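Side-chain contact in alcohol dehydrogenase IV (Corynebacterium glutamicum, PDB 3IV7), which probably acts as an NAD-dependent maleylacetate reductase of the iron-containing alcohol dehydrogenase family: residues 160-163 with 164-168. Sequence-based numbering, arbitrary orientation.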
HETATM    1  N   MSE A 160      19.536   2.023 -17.679  1.00 26.82           N
HETATM    2  CA  MSE A 160      19.730   1.840 -19.090  1.00 25.18           C
HETATM    3  C   MSE A 160      20.952   0.989 -19.389  1.00 26.43           C
HETATM    4  O   MSE A 160      20.954   0.229 -20.343  1.00 27.69           O
HETATM    5  CB  MSE A 160      19.826   3.184 -19.816  1.00 23.94           C
HETATM    6  CG  MSE A 160      18.531   4.020 -19.727  1.00 32.46           C
HETATM    7 SE   MSE A 160      17.184   3.411 -20.932  0.75 28.31          SE
HETATM    8  CE  MSE A 160      15.637   3.556 -19.814  1.00 23.62           C
ATOM      9  N   SER A 161      21.976   1.099 -18.569  1.00 26.66           N
ATOM     10  CA  SER A 161      23.198   0.335 -18.781  1.00 32.23           C
ATOM     11  C   SER A 161      23.192  -1.028 -18.079  1.00 28.72           C
ATOM     12  O   SER A 161      24.159  -1.732 -18.151  1.00 28.27           O
ATOM     13  CB  SER A 161      24.399   1.134 -18.310  1.00 32.52           C
ATOM     14  OG  SER A 161      24.282   1.357 -16.934  1.00 37.22           O
ATOM     15  N   LEU A 162      22.125  -1.371 -17.358  1.00 27.04           N
ATOM     16  CA  LEU A 162      22.072  -2.688 -16.701  1.00 26.92           C
ATOM     17  C   LEU A 162      22.015  -3.778 -17.779  1.00 25.85           C
ATOM     18  O   LEU A 162      21.106  -3.766 -18.618  1.00 27.34           O
ATOM     19  CB  LEU A 162      20.857  -2.796 -15.818  1.00 27.80           C
ATOM     20  CG  LEU A 162      20.865  -3.948 -14.827  1.00 27.66           C
ATOM     21  CD1 LEU A 162      22.082  -3.823 -13.897  1.00 25.08           C
ATOM     22  CD2 LEU A 162      19.581  -3.886 -14.055  1.00 27.71           C
ATOM     23  N   PRO A 163      22.998  -4.705 -17.791  1.00 26.63           N
ATOM     24  CA  PRO A 163      22.985  -5.689 -18.862  1.00 27.28           C
ATOM     25  C   PRO A 163      21.693  -6.501 -18.898  1.00 25.93           C
ATOM     26  O   PRO A 163      21.074  -6.710 -17.871  1.00 25.16           O
ATOM     27  CB  PRO A 163      24.199  -6.578 -18.531  1.00 30.81           C
ATOM     28  CG  PRO A 163      25.126  -5.675 -17.824  1.00 30.45           C
ATOM     29  CD  PRO A 163      24.220  -4.804 -16.972  1.00 29.65           C
ATOM     30  N   VAL A 164      21.318  -6.966 -20.065  1.00 24.19           N
ATOM     31  CA  VAL A 164      20.055  -7.706 -20.231  1.00 29.49           C
ATOM     32  C   VAL A 164      19.989  -8.957 -19.338  1.00 27.28           C
ATOM     33  O   VAL A 164      19.006  -9.179 -18.642  1.00 26.90           O
ATOM     34  CB  VAL A 164      19.817  -8.115 -21.687  1.00 29.92           C
ATOM     35  CG1 VAL A 164      18.564  -8.948 -21.793  1.00 30.82           C
ATOM     36  CG2 VAL A 164      19.726  -6.863 -22.599  1.00 37.24           C
ATOM     37  N   GLU A 165      21.045  -9.745 -19.323  1.00 27.86           N
ATOM     38  CA  GLU A 165      21.049 -10.963 -18.487  1.00 30.57           C
ATOM     39  C   GLU A 165      20.822 -10.656 -17.012  1.00 27.44           C
ATOM     40  O   GLU A 165      19.943 -11.245 -16.382  1.00 27.08           O
ATOM     41  CB  GLU A 165      22.346 -11.765 -18.704  1.00 31.52           C
ATOM     42  CG  GLU A 165      22.394 -12.364 -20.072  1.00 46.22           C
ATOM     43  CD  GLU A 165      23.593 -13.299 -20.296  1.00 56.04           C
ATOM     44  OE1 GLU A 165      24.508 -13.339 -19.439  1.00 52.06           O
ATOM     45  OE2 GLU A 165      23.594 -14.005 -21.330  1.00 56.58           O
HETATM   46  N   MSE A 166      21.572  -9.704 -16.467  1.00 26.65           N
HETATM   47  CA  MSE A 166      21.350  -9.277 -15.075  1.00 27.50           C
HETATM   48  C   MSE A 166      19.948  -8.674 -14.875  1.00 30.08           C
HETATM   49  O   MSE A 166      19.300  -8.928 -13.855  1.00 28.89           O
HETATM   50  CB  MSE A 166      22.425  -8.273 -14.643  1.00 29.62           C
HETATM   51  CG  MSE A 166      22.247  -7.720 -13.242  1.00 30.48           C
HETATM   52 SE   MSE A 166      22.177  -9.127 -11.821  0.75 36.52          SE
HETATM   53  CE  MSE A 166      21.832  -7.928 -10.238  1.00 34.30           C
ATOM     54  N   SER A 167      19.479  -7.898 -15.865  1.00 26.79           N
ATOM     55  CA  SER A 167      18.179  -7.255 -15.795  1.00 26.34           C
ATOM     56  C   SER A 167      17.088  -8.323 -15.686  1.00 25.10           C
ATOM     57  O   SER A 167      16.145  -8.199 -14.884  1.00 24.95           O
ATOM     58  CB  SER A 167      17.922  -6.390 -17.049  1.00 25.23           C
ATOM     59  OG  SER A 167      18.856  -5.332 -17.201  1.00 27.57           O
ATOM     60  N   VAL A 168      17.194  -9.350 -16.526  1.00 26.35           N
ATOM     61  CA  VAL A 168      16.230 -10.459 -16.515  1.00 26.36           C
ATOM     62  C   VAL A 168      16.312 -11.260 -15.188  1.00 26.92           C
ATOM     63  O   VAL A 168      15.304 -11.493 -14.539  1.00 25.72           O
ATOM     64  CB  VAL A 168      16.443 -11.389 -17.746  1.00 29.43           C
ATOM     65  CG1 VAL A 168      15.621 -12.652 -17.630  1.00 21.45           C
ATOM     66  CG2 VAL A 168      16.084 -10.654 -19.015  1.00 27.86           C
TER
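Pro163 and Ser167 meet where an extended backbone turns into helix 164-181: Pro163, at the N-cap position, is still extended, whereas Val164 has already taken up helical torsions. The first helical bond follows at once, Ser167 N donating to Pro163 O over 2.8 Å with an N-H...O angle of 154°, and Val168 N repeats it on Val164 O. Ser167 OG donates to the same Pro163 O at 2.7 Å. One oxygen thus accepts from both the amide and the hydroxyl of Ser167, the amide nearly in line with the C=O and the hydroxyl 55° above the carbonyl plane. Rotation about chi1 (-62°) sets OG beside the serine's own nitrogen and folds the hydroxyl back toward the start of the helix.

Leu162 lies over that hydroxyl. Its CB, CG and CD2 all come close to Ser167 OG, CG to 3.4 Å, and CD2 also reaches Ser167 CA; this is apolar contact beside a hydroxyl whose hydrogen bonds go elsewhere, to Pro163 O and Arg219. The other branch, CD1, reaches the aliphatic part of selenomethionine Met166, 4.0 Å from its CG; the two side chains pass at a slant, and a bend at chi2 takes the selenium away from the leucine.

Arg219 of helix 216-236 adds to this polar group, bonding Ser167 OG through NH1 and Leu162 O through NH2, which ties the helix start to a neighbouring helix. On helix 189-211, Ile209 touches Ser167 and Val210 packs on Val164. A first-turn serine whose hydroxyl bonds back to the i-4 carbonyl, here that of the N-cap residue, is common in helices at this chi1; here it sits in the first helix following strand 151-154, the sixth strand of the parallel sheet in chain order.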